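Local atomic coordinates of rhamnosidase B (Bacillus sp., PDB entry 2OKX), a protein that hydrolyses terminal alpha-L-rhamnose residues from glycosides as an alpha-L-rhamnosidase of glycoside hydrolase family 78, probably with inversion at the anomeric carbon. Residues Gln285-Tyr290 with Thr476-Gly481; Ser496-Val501 with Tyr525-Thr530; Phe632-Cys637 with His659-Tyr664; Ser671-Met676 with Asn737-Asp742. All coordinates share one frame; numbering follows the deposited sequence.

Interaction 1: Gln285-Tyr290 with Thr476-Gly481; sequences QPERYY and TQHTYG
Pro286 and Tyr480 bring the two segments nearest, their CA atoms 8.1 Å apart, where the turn leading into strand 288-294 faces the loop that follows strand 475-477 and the D2 and concanavalin-like family regions meet at the surface. The proline, preceded by a cis peptide bond, sets CG and CD over one face of the Tyr480 ring: its CG stands 3.7 Å from the centroid of the Tyr480 ring and almost on the ring normal, a CH-pi contact, while CD comes over the CE2 side. The opposite face of the ring takes CB of His478, placed toward the rim. At its far end, Tyr480 OH donates to Glu287 OE1 over a short 2.5 Å, reaching the anti side of the carboxylate 19° out of its plane. Glu287 CG is anti to its carbonyl carbon (chi1 -51°) and the chain beyond is extended, which carries the acid to the edge of the phenol. Its other oxygen, Glu287 OE2, accepts from Tyr289 OH at 2.6 Å from above the carboxylate plane. A water donates both to Tyr480 OH, at 2.7 Å, and to Gln285 O. A phenylalanine in place of Tyr480 would probably keep the CH-pi contact with the proline but leave Glu287 OE1 and the water without their hydroxyl partner. Two phenol donors, one on each oxygen, would probably favour the ionised carboxylate.

Interaction 2: Ser496-Val501 with Tyr525-Thr530; sequences SYVSPV and YIRQST
Val498 meets Tyr525 and Arg527 on one face of an antiparallel beta-sheet in the concanavalin-like region, where strands 493-498 and 520-528 both pair with strand 450-457 between them. The valine divides its two methyls: Val498 CG2 lies 3.5 Å from Tyr525 OH, and Val498 CG1 lies 3.9 Å from CD of Arg527. Both partners cross the valine at about a right angle. The contact is van der Waals packing of methyls against a phenol oxygen and a methylene. Tyr525 CG sits between the backbone N and the carbonyl carbon (chi1 56°), the crowded position, which swings the phenol toward Val498. CG of Arg527 lies in the plane of the Tyr525 ring, at its edge, which brings the two side chains of strand 520-528 beside each other, both in contact with the valine.

Further out, Arg527 bends at chi3 (68°) and carries its guanidinium to a salt bridge, NE to Glu200 OE1, while NH2 binds a glycerol, probably from the crystallisation liquor. Lys202 makes a cation-pi contact with the Tyr525 ring. The spacing of 8.4 Å between the CA atoms of Val498 and Arg527 fits two strands separated by a third: Tyr525 and Arg527 pair through the backbone with Gly452 and Phe450, and Tyr497 and Ser499 pair with Phe453 and Ile451. Next along the chain from the valine is an ST turn, in which Ser499 OG accepts from Val501 N at 3.3 Å with an N-H...O angle of 158°.

Interaction 3: Phe632-Cys637 with His659-Tyr664; sequences FWILAC and HTLTHY
Ile634 reaches across to Leu661 and Thr660 between helices 627-644 and 647-665, a consecutive antiparallel pair in the six-hairpin glycosidase region, whose family fold is an (alpha/alpha)6 barrel. The short segments run at 148° to each other with axes 12.0 Å apart, a wide spacing that only the ends of side chains bridge.

From CB, Ile634 sends its two branches different ways. CG2, anti to the backbone N, stays by its own helix and meets neither Thr660 nor Leu661. CG1, anti to the carbonyl carbon (chi1 -68°), begins an extended arm that leads outward, itself still short of the other helix. CD1, at the tip, does the touching. Ile634 CD1 comes 3.6 Å from Leu661 CD2 and equally near Leu661 CG, lying against the fork of the leucine, with Leu661 CD1 a little farther off. Ile634 CD1 also meets Thr660 CG2 at 4.1 Å. One methyl thus packs against two successive residues of helix 647-665.

Thr660 CG2 also faces the edge of the Trp633 indole, near its plane, at 4.3 Å from Trp633 CZ3. The polar ends turn elsewhere: Thr660 OG1 bonds to Pro612 O and Trp633 NE1 to Leu601 O, leaving hydrocarbon to face hydrocarbon in this buried interface. Cys637, one turn on from Trp633, sets its SG 3.5 Å above one face of the indole, toward the rim.

Interaction 4: Ser671-Met676 with Asn737-Asp742; sequences SGLLNM and NAVLWD
Leu673 meets Val739 and Leu740 through apolar contact alone, joining a loop beyond helix 647-665 to the end of helix 723-739. One methyl of the leucine carries both touches: Leu673 CD1 lies 4.1 Å from Val739 CG1, equally near Val739 CB, and 4.3 Å from Leu740 CG. With CG beside the backbone N (chi1 -61°), the extended side chain sends CD1 to the valine while the two side chains pass each other at a slant. These are ordinary van der Waals contacts. Leu732, Thr735 and Ile736 of helix 723-739 also touch Leu673, as do Asn699 and Ile694, so the leucine is buried on the flank of that helix.

Hydrogen bonding shapes the loop on which it sits. Ser671 OG accepts from Leu673 N at 3.3 Å, with a bent N-H...O angle of 140°, which closes an ST turn, and the same oxygen also bonds to Asp669 OD1. Gly672 lies in the turn with positive phi (82°), where a CB would run into the preceding carbonyl oxygen. Next along, Leu674 N bonds to Asn699 OD1 of helix 696-715.

Between the valine and Trp741 the chain passes from helix to a short strand, 741-742. The arrangement is a loop side chain packed on a helix end, within the region of the (alpha/alpha)6 barrel known from the six-hairpin glycosidases.

In the fold
The four contacts follow one another along the chain. Interactions 3 and 4 touch, Tyr664 O lying 3.5 Å from Leu674 CD1, although their centres are 20 Å apart. Both lie in the region of the (alpha/alpha)6 barrel, which carries the active site in this family; no substrate is bound here to measure from. Interactions 1 and 2 both involve the concanavalin-like region, with nearest atoms about 12 Å apart. Interactions 2 and 3 lie on opposite sides of the chain's centre, 38 Å between centres. Glycerol, probably from the crystallisation liquor, lies about 5 Å from the side chain of Glu287 and about 3 Å from that of Arg527; a calcium ion is about 9 Å from the Tyr525 side chain.

Interaction 1: Gln285-Tyr290 with Thr476-Gly481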
# COMPACT_ATOMS: atom_id res chain seq x y z
N GLN A 285 19.68 4.99 13.27
CA GLN A 285 19.32 3.97 12.29
C GLN A 285 17.93 4.24 11.74
O GLN A 285 17.00 4.54 12.49
CB GLN A 285 19.37 2.59 12.93
CG GLN A 285 19.00 1.45 12.01
CD GLN A 285 19.13 0.10 12.69
OE1 GLN A 285 18.52 -0.13 13.74
NE2 GLN A 285 19.92 -0.79 12.11
N PRO A 286 17.75 4.11 10.42
CA PRO A 286 18.74 3.70 9.41
C PRO A 286 19.62 4.81 8.85
O PRO A 286 20.43 4.56 7.96
CB PRO A 286 17.87 3.09 8.33
CG PRO A 286 16.71 4.06 8.31
CD PRO A 286 16.42 4.28 9.80
N GLU A 287 19.48 6.03 9.35
CA GLU A 287 20.29 7.14 8.84
C GLU A 287 21.75 7.04 9.25
O GLU A 287 22.09 6.44 10.26
CB GLU A 287 19.75 8.49 9.34
CG GLU A 287 18.27 8.71 9.13
CD GLU A 287 17.80 10.03 9.71
OE1 GLU A 287 16.57 10.22 9.83
OE2 GLU A 287 18.66 10.88 10.02
N ARG A 288 22.63 7.63 8.45
CA ARG A 288 24.04 7.64 8.77
C ARG A 288 24.70 8.87 8.17
O ARG A 288 24.40 9.26 7.04
CB ARG A 288 24.73 6.37 8.26
CG ARG A 288 26.20 6.30 8.67
CD ARG A 288 26.86 4.98 8.28
NE ARG A 288 26.36 3.85 9.06
CZ ARG A 288 26.87 2.62 8.99
NH1 ARG A 288 27.89 2.37 8.19
NH2 ARG A 288 26.35 1.65 9.73
N TYR A 289 25.59 9.48 8.94
CA TYR A 289 26.32 10.66 8.50
C TYR A 289 27.81 10.49 8.82
O TYR A 289 28.17 10.03 9.90
CB TYR A 289 25.79 11.92 9.19
CG TYR A 289 24.29 12.09 9.06
CD1 TYR A 289 23.42 11.43 9.93
CD2 TYR A 289 23.75 12.85 8.03
CE1 TYR A 289 22.04 11.53 9.77
CE2 TYR A 289 22.37 12.95 7.86
CZ TYR A 289 21.52 12.29 8.73
OH TYR A 289 20.16 12.35 8.55
N TYR A 290 28.66 10.86 7.87
CA TYR A 290 30.10 10.77 8.06
C TYR A 290 30.69 12.17 8.05
O TYR A 290 30.28 13.02 7.26
CB TYR A 290 30.76 9.97 6.93
CG TYR A 290 30.43 8.50 6.89
CD1 TYR A 290 29.22 8.05 6.36
CD2 TYR A 290 31.35 7.55 7.34
CE1 TYR A 290 28.94 6.68 6.28
CE2 TYR A 290 31.08 6.19 7.26
CZ TYR A 290 29.88 5.76 6.73
OH TYR A 290 29.64 4.40 6.65
N THR A 476 10.11 12.84 14.39
CA THR A 476 9.35 12.66 13.17
C THR A 476 9.68 11.26 12.65
O THR A 476 10.85 10.94 12.47
CB THR A 476 9.76 13.69 12.07
OG1 THR A 476 9.35 15.01 12.47
CG2 THR A 476 9.11 13.35 10.74
N GLN A 477 8.67 10.42 12.45
CA GLN A 477 8.96 9.09 11.92
C GLN A 477 8.97 9.23 10.41
O GLN A 477 7.92 9.30 9.77
CB GLN A 477 7.89 8.06 12.33
CG GLN A 477 8.26 6.65 11.90
CD GLN A 477 7.24 5.60 12.30
OE1 GLN A 477 6.56 5.73 13.32
NE2 GLN A 477 7.15 4.53 11.52
N HIS A 478 10.17 9.31 9.82
CA HIS A 478 10.26 9.45 8.38
C HIS A 478 9.87 8.17 7.67
O HIS A 478 10.09 7.08 8.19
CB HIS A 478 11.68 9.89 7.98
CG HIS A 478 11.97 11.31 8.35
ND1 HIS A 478 12.83 11.65 9.37
CD2 HIS A 478 11.47 12.47 7.87
CE1 HIS A 478 12.85 12.96 9.51
NE2 HIS A 478 12.03 13.48 8.61
N THR A 479 9.29 8.31 6.49
CA THR A 479 8.84 7.16 5.72
C THR A 479 9.98 6.52 4.92
O THR A 479 9.93 6.45 3.69
CB THR A 479 7.69 7.56 4.76
OG1 THR A 479 8.13 8.59 3.86
CG2 THR A 479 6.51 8.11 5.56
N TYR A 480 11.01 6.06 5.63
CA TYR A 480 12.16 5.41 4.98
C TYR A 480 11.61 4.33 4.05
O TYR A 480 10.81 3.50 4.47
CB TYR A 480 13.08 4.77 6.01
CG TYR A 480 13.58 5.72 7.08
CD1 TYR A 480 14.47 6.75 6.77
CD2 TYR A 480 13.14 5.59 8.39
CE1 TYR A 480 14.91 7.64 7.75
CE2 TYR A 480 13.57 6.47 9.38
CZ TYR A 480 14.45 7.49 9.05
OH TYR A 480 14.86 8.36 10.03
N GLY A 481 12.05 4.35 2.80
CA GLY A 481 11.59 3.37 1.83
C GLY A 481 10.42 3.91 1.01
O GLY A 481 9.91 3.24 0.11
O HOH W 1 15.73 7.36 12.42

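Interaction 2: Ser496-Val501 with Tyr525-Thr530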
# COMPACT_ATOMS: atom_id res chain seq x y z
N SER A 496 -2.91 26.83 -9.31
CA SER A 496 -3.46 25.72 -8.55
C SER A 496 -2.86 24.42 -9.06
O SER A 496 -2.50 24.31 -10.24
CB SER A 496 -4.98 25.66 -8.71
OG SER A 496 -5.58 26.85 -8.25
N TYR A 497 -2.74 23.44 -8.18
CA TYR A 497 -2.19 22.15 -8.55
C TYR A 497 -2.74 21.04 -7.68
O TYR A 497 -2.89 21.20 -6.47
CB TYR A 497 -0.66 22.16 -8.42
CG TYR A 497 -0.03 20.85 -8.83
CD1 TYR A 497 0.03 20.47 -10.17
CD2 TYR A 497 0.46 19.96 -7.87
CE1 TYR A 497 0.56 19.25 -10.55
CE2 TYR A 497 0.99 18.73 -8.24
CZ TYR A 497 1.04 18.38 -9.59
OH TYR A 497 1.56 17.16 -9.96
N VAL A 498 -3.05 19.91 -8.31
CA VAL A 498 -3.55 18.74 -7.60
C VAL A 498 -2.72 17.55 -8.09
O VAL A 498 -2.80 17.17 -9.25
CB VAL A 498 -5.04 18.47 -7.89
CG1 VAL A 498 -5.47 17.16 -7.24
CG2 VAL A 498 -5.89 19.62 -7.38
N SER A 499 -1.93 16.98 -7.19
CA SER A 499 -1.10 15.84 -7.53
C SER A 499 -1.96 14.64 -7.91
O SER A 499 -2.89 14.27 -7.18
CB SER A 499 -0.20 15.46 -6.35
OG SER A 499 0.53 14.27 -6.63
N PRO A 500 -1.66 14.01 -9.06
CA PRO A 500 -2.44 12.85 -9.50
C PRO A 500 -1.89 11.56 -8.89
O PRO A 500 -2.35 10.46 -9.21
CB PRO A 500 -2.28 12.89 -11.02
CG PRO A 500 -0.88 13.39 -11.18
CD PRO A 500 -0.79 14.50 -10.15
N VAL A 501 -0.92 11.70 -8.00
CA VAL A 501 -0.31 10.55 -7.32
C VAL A 501 -0.89 10.43 -5.92
O VAL A 501 -0.79 11.36 -5.12
CB VAL A 501 1.22 10.73 -7.22
CG1 VAL A 501 1.84 9.58 -6.42
CG2 VAL A 501 1.82 10.78 -8.62
N TYR A 525 -4.86 21.42 0.89
CA TYR A 525 -5.86 20.43 1.29
C TYR A 525 -5.56 19.09 0.64
O TYR A 525 -4.57 18.93 -0.06
CB TYR A 525 -7.24 20.89 0.83
CG TYR A 525 -7.28 21.13 -0.67
CD1 TYR A 525 -6.94 22.38 -1.21
CD2 TYR A 525 -7.58 20.09 -1.55
CE1 TYR A 525 -6.90 22.58 -2.59
CE2 TYR A 525 -7.53 20.28 -2.93
CZ TYR A 525 -7.19 21.52 -3.45
OH TYR A 525 -7.13 21.70 -4.81
N ILE A 526 -6.44 18.12 0.89
CA ILE A 526 -6.30 16.82 0.27
C ILE A 526 -7.64 16.40 -0.29
O ILE A 526 -8.69 16.68 0.30
CB ILE A 526 -5.82 15.73 1.28
CG1 ILE A 526 -5.51 14.44 0.51
CG2 ILE A 526 -6.90 15.46 2.35
CD1 ILE A 526 -4.86 13.34 1.35
N ARG A 527 -7.63 15.78 -1.47
CA ARG A 527 -8.86 15.29 -2.04
C ARG A 527 -8.82 13.81 -1.68
O ARG A 527 -8.16 13.01 -2.34
CB ARG A 527 -8.89 15.49 -3.57
CG ARG A 527 -8.91 16.97 -3.98
CD ARG A 527 -9.00 17.16 -5.49
NE ARG A 527 -10.29 16.72 -6.02
CZ ARG A 527 -11.42 17.42 -5.93
NH1 ARG A 527 -11.44 18.61 -5.34
NH2 ARG A 527 -12.54 16.91 -6.42
N GLN A 528 -9.48 13.47 -0.58
CA GLN A 528 -9.50 12.09 -0.11
C GLN A 528 -10.23 11.22 -1.12
O GLN A 528 -11.23 11.64 -1.70
CB GLN A 528 -10.17 11.99 1.26
CG GLN A 528 -10.25 10.57 1.80
CD GLN A 528 -10.54 10.53 3.29
OE1 GLN A 528 -9.71 10.92 4.10
NE2 GLN A 528 -11.73 10.08 3.65
N SER A 529 -9.72 10.02 -1.33
CA SER A 529 -10.32 9.10 -2.29
C SER A 529 -10.32 7.66 -1.79
O SER A 529 -9.26 7.10 -1.51
CB SER A 529 -9.55 9.17 -3.61
OG SER A 529 -10.01 8.19 -4.53
N THR A 530 -11.50 7.07 -1.68
CA THR A 530 -11.62 5.68 -1.23
C THR A 530 -12.77 5.01 -1.97
O THR A 530 -13.48 5.65 -2.75
CB THR A 530 -11.96 5.58 0.27
OG1 THR A 530 -13.32 5.97 0.49
CG2 THR A 530 -11.04 6.48 1.10

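Interaction 3: Phe632-Cys637 with His659-Tyr664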
# COMPACT_ATOMS: atom_id res chain seq x y z
N PHE A 632 -5.88 -18.08 3.19
CA PHE A 632 -6.81 -17.06 3.68
C PHE A 632 -7.72 -16.61 2.55
O PHE A 632 -8.85 -16.18 2.79
CB PHE A 632 -6.05 -15.87 4.28
CG PHE A 632 -5.29 -16.19 5.53
CD1 PHE A 632 -5.70 -17.24 6.36
CD2 PHE A 632 -4.17 -15.46 5.89
CE1 PHE A 632 -4.99 -17.56 7.51
CE2 PHE A 632 -3.45 -15.77 7.04
CZ PHE A 632 -3.87 -16.82 7.86
N TRP A 633 -7.23 -16.72 1.32
CA TRP A 633 -8.02 -16.36 0.15
C TRP A 633 -9.17 -17.35 0.04
O TRP A 633 -10.31 -16.98 -0.25
CB TRP A 633 -7.16 -16.43 -1.12
CG TRP A 633 -7.97 -16.33 -2.39
CD1 TRP A 633 -8.60 -15.23 -2.88
CD2 TRP A 633 -8.25 -17.40 -3.32
NE1 TRP A 633 -9.26 -15.53 -4.05
CE2 TRP A 633 -9.06 -16.86 -4.34
CE3 TRP A 633 -7.89 -18.75 -3.38
CZ2 TRP A 633 -9.53 -17.63 -5.42
CZ3 TRP A 633 -8.36 -19.52 -4.45
CH2 TRP A 633 -9.16 -18.95 -5.45
N ILE A 634 -8.87 -18.63 0.26
CA ILE A 634 -9.91 -19.65 0.19
C ILE A 634 -10.94 -19.37 1.29
O ILE A 634 -12.14 -19.44 1.06
CB ILE A 634 -9.31 -21.07 0.38
CG1 ILE A 634 -8.44 -21.41 -0.83
CG2 ILE A 634 -10.43 -22.09 0.54
CD1 ILE A 634 -7.69 -22.73 -0.72
N LEU A 635 -10.44 -19.03 2.47
CA LEU A 635 -11.31 -18.71 3.60
C LEU A 635 -12.21 -17.53 3.20
O LEU A 635 -13.42 -17.58 3.38
CB LEU A 635 -10.47 -18.31 4.82
CG LEU A 635 -11.02 -18.61 6.22
CD1 LEU A 635 -10.29 -17.72 7.22
CD2 LEU A 635 -12.51 -18.37 6.29
N ALA A 636 -11.60 -16.48 2.66
CA ALA A 636 -12.35 -15.30 2.25
C ALA A 636 -13.42 -15.64 1.22
O ALA A 636 -14.52 -15.07 1.24
CB ALA A 636 -11.40 -14.24 1.70
N CYS A 637 -13.10 -16.56 0.31
CA CYS A 637 -14.06 -16.97 -0.71
C CYS A 637 -15.26 -17.63 -0.04
O CYS A 637 -16.41 -17.34 -0.37
CB CYS A 637 -13.42 -17.96 -1.69
SG CYS A 637 -12.29 -17.22 -2.89
N HIS A 659 -8.02 -26.13 -7.94
CA HIS A 659 -6.74 -26.08 -8.63
C HIS A 659 -5.54 -25.81 -7.71
O HIS A 659 -4.56 -26.55 -7.73
CB HIS A 659 -6.79 -25.02 -9.73
CG HIS A 659 -5.49 -24.83 -10.45
ND1 HIS A 659 -4.91 -25.81 -11.22
CD2 HIS A 659 -4.65 -23.77 -10.50
CE1 HIS A 659 -3.77 -25.36 -11.72
NE2 HIS A 659 -3.59 -24.13 -11.30
N THR A 660 -5.63 -24.76 -6.90
CA THR A 660 -4.52 -24.43 -6.01
C THR A 660 -4.33 -25.44 -4.88
O THR A 660 -3.19 -25.76 -4.53
CB THR A 660 -4.68 -23.00 -5.42
OG1 THR A 660 -3.45 -22.60 -4.81
CG2 THR A 660 -5.80 -22.96 -4.38
N LEU A 661 -5.43 -25.94 -4.32
CA LEU A 661 -5.31 -26.92 -3.24
C LEU A 661 -4.66 -28.20 -3.75
O LEU A 661 -3.88 -28.83 -3.04
CB LEU A 661 -6.69 -27.24 -2.65
CG LEU A 661 -7.26 -26.20 -1.69
CD1 LEU A 661 -8.64 -26.64 -1.21
CD2 LEU A 661 -6.31 -26.05 -0.50
N THR A 662 -4.98 -28.57 -4.99
CA THR A 662 -4.40 -29.76 -5.59
C THR A 662 -2.88 -29.65 -5.61
O THR A 662 -2.18 -30.59 -5.26
CB THR A 662 -4.91 -29.95 -7.04
OG1 THR A 662 -6.31 -30.23 -7.02
CG2 THR A 662 -4.17 -31.10 -7.72
N HIS A 663 -2.38 -28.48 -6.00
CA HIS A 663 -0.94 -28.27 -6.05
C HIS A 663 -0.27 -28.14 -4.68
O HIS A 663 0.90 -28.49 -4.53
CB HIS A 663 -0.61 -27.08 -6.94
CG HIS A 663 -0.84 -27.34 -8.40
ND1 HIS A 663 -2.09 -27.39 -8.96
CD2 HIS A 663 0.03 -27.64 -9.39
CE1 HIS A 663 -1.99 -27.71 -10.23
NE2 HIS A 663 -0.72 -27.86 -10.53
N TYR A 664 -1.00 -27.64 -3.69
CA TYR A 664 -0.41 -27.53 -2.36
C TYR A 664 -0.21 -28.93 -1.78
O TYR A 664 0.76 -29.19 -1.06
CB TYR A 664 -1.29 -26.70 -1.42
CG TYR A 664 -0.99 -25.21 -1.47
CD1 TYR A 664 -1.72 -24.36 -2.29
CD2 TYR A 664 0.07 -24.67 -0.74
CE1 TYR A 664 -1.41 -23.00 -2.39
CE2 TYR A 664 0.39 -23.32 -0.82
CZ TYR A 664 -0.35 -22.49 -1.65
OH TYR A 664 -0.03 -21.15 -1.75

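Interaction 4: Ser671-Met676 with Asn737-Asp742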
# COMPACT_ATOMS: atom_id res chain seq x y z
N SER A 671 6.88 -37.71 5.07
CA SER A 671 6.47 -37.46 6.44
C SER A 671 4.96 -37.27 6.54
O SER A 671 4.38 -37.41 7.61
CB SER A 671 7.17 -36.21 6.98
OG SER A 671 6.75 -35.06 6.26
N GLY A 672 4.34 -36.95 5.41
CA GLY A 672 2.90 -36.73 5.39
C GLY A 672 2.58 -35.32 5.85
O GLY A 672 1.45 -35.02 6.24
N LEU A 673 3.59 -34.45 5.80
CA LEU A 673 3.44 -33.06 6.21
C LEU A 673 3.81 -32.11 5.07
O LEU A 673 4.58 -32.47 4.17
CB LEU A 673 4.32 -32.76 7.42
CG LEU A 673 4.04 -33.56 8.70
CD1 LEU A 673 5.15 -33.33 9.71
CD2 LEU A 673 2.69 -33.15 9.27
N LEU A 674 3.27 -30.90 5.12
CA LEU A 674 3.57 -29.90 4.10
C LEU A 674 5.01 -29.45 4.26
O LEU A 674 5.38 -28.88 5.28
CB LEU A 674 2.63 -28.70 4.24
CG LEU A 674 2.80 -27.59 3.21
CD1 LEU A 674 2.50 -28.13 1.82
CD2 LEU A 674 1.88 -26.42 3.54
N ASN A 675 5.83 -29.70 3.24
CA ASN A 675 7.23 -29.31 3.27
C ASN A 675 7.49 -28.40 2.08
O ASN A 675 7.34 -28.82 0.93
CB ASN A 675 8.13 -30.55 3.18
CG ASN A 675 9.56 -30.25 3.60
OD1 ASN A 675 10.09 -29.18 3.32
ND2 ASN A 675 10.20 -31.21 4.27
N MET A 676 7.89 -27.16 2.34
CA MET A 676 8.13 -26.23 1.25
C MET A 676 9.33 -25.31 1.42
O MET A 676 9.70 -24.94 2.53
CB MET A 676 6.89 -25.36 1.03
CG MET A 676 5.66 -26.12 0.62
SD MET A 676 4.26 -25.01 0.46
CE MET A 676 4.45 -24.48 -1.23
N ASN A 737 -0.68 -34.08 14.63
CA ASN A 737 -0.79 -34.44 16.04
C ASN A 737 0.21 -35.52 16.43
O ASN A 737 0.66 -35.59 17.57
CB ASN A 737 -2.21 -34.93 16.36
CG ASN A 737 -3.20 -33.79 16.55
OD1 ASN A 737 -3.02 -32.95 17.43
ND2 ASN A 737 -4.25 -33.77 15.75
N ALA A 738 0.57 -36.36 15.46
CA ALA A 738 1.51 -37.45 15.70
C ALA A 738 2.97 -37.01 15.69
O ALA A 738 3.80 -37.58 16.41
CB ALA A 738 1.30 -38.55 14.66
N VAL A 739 3.29 -36.00 14.89
CA VAL A 739 4.67 -35.53 14.77
C VAL A 739 4.99 -34.19 15.43
O VAL A 739 5.89 -34.10 16.27
CB VAL A 739 5.07 -35.42 13.28
CG1 VAL A 739 6.54 -35.04 13.16
CG2 VAL A 739 4.79 -36.74 12.57
N LEU A 740 4.26 -33.15 15.04
CA LEU A 740 4.50 -31.80 15.54
C LEU A 740 4.15 -31.47 16.99
O LEU A 740 4.34 -30.34 17.43
CB LEU A 740 3.81 -30.80 14.61
CG LEU A 740 4.34 -30.89 13.18
CD1 LEU A 740 3.56 -29.96 12.26
CD2 LEU A 740 5.83 -30.53 13.17
N TRP A 741 3.67 -32.45 17.75
CA TRP A 741 3.32 -32.21 19.15
C TRP A 741 4.42 -32.66 20.11
O TRP A 741 5.04 -33.70 19.91
CB TRP A 741 2.00 -32.91 19.49
CG TRP A 741 1.63 -32.83 20.95
CD1 TRP A 741 1.96 -33.71 21.94
CD2 TRP A 741 0.86 -31.79 21.58
NE1 TRP A 741 1.44 -33.29 23.14
CE2 TRP A 741 0.76 -32.12 22.95
CE3 TRP A 741 0.24 -30.62 21.12
CZ2 TRP A 741 0.07 -31.31 23.87
CZ3 TRP A 741 -0.45 -29.82 22.03
CH2 TRP A 741 -0.52 -30.17 23.39
N ASP A 742 4.66 -31.85 21.14
CA ASP A 742 5.68 -32.16 22.14
C ASP A 742 4.99 -32.48 23.47
O ASP A 742 4.29 -31.63 24.03
CB ASP A 742 6.63 -30.98 22.34
CG ASP A 742 7.81 -31.32 23.22
OD1 ASP A 742 8.66 -32.12 22.79
OD2 ASP A 742 7.89 -30.80 24.36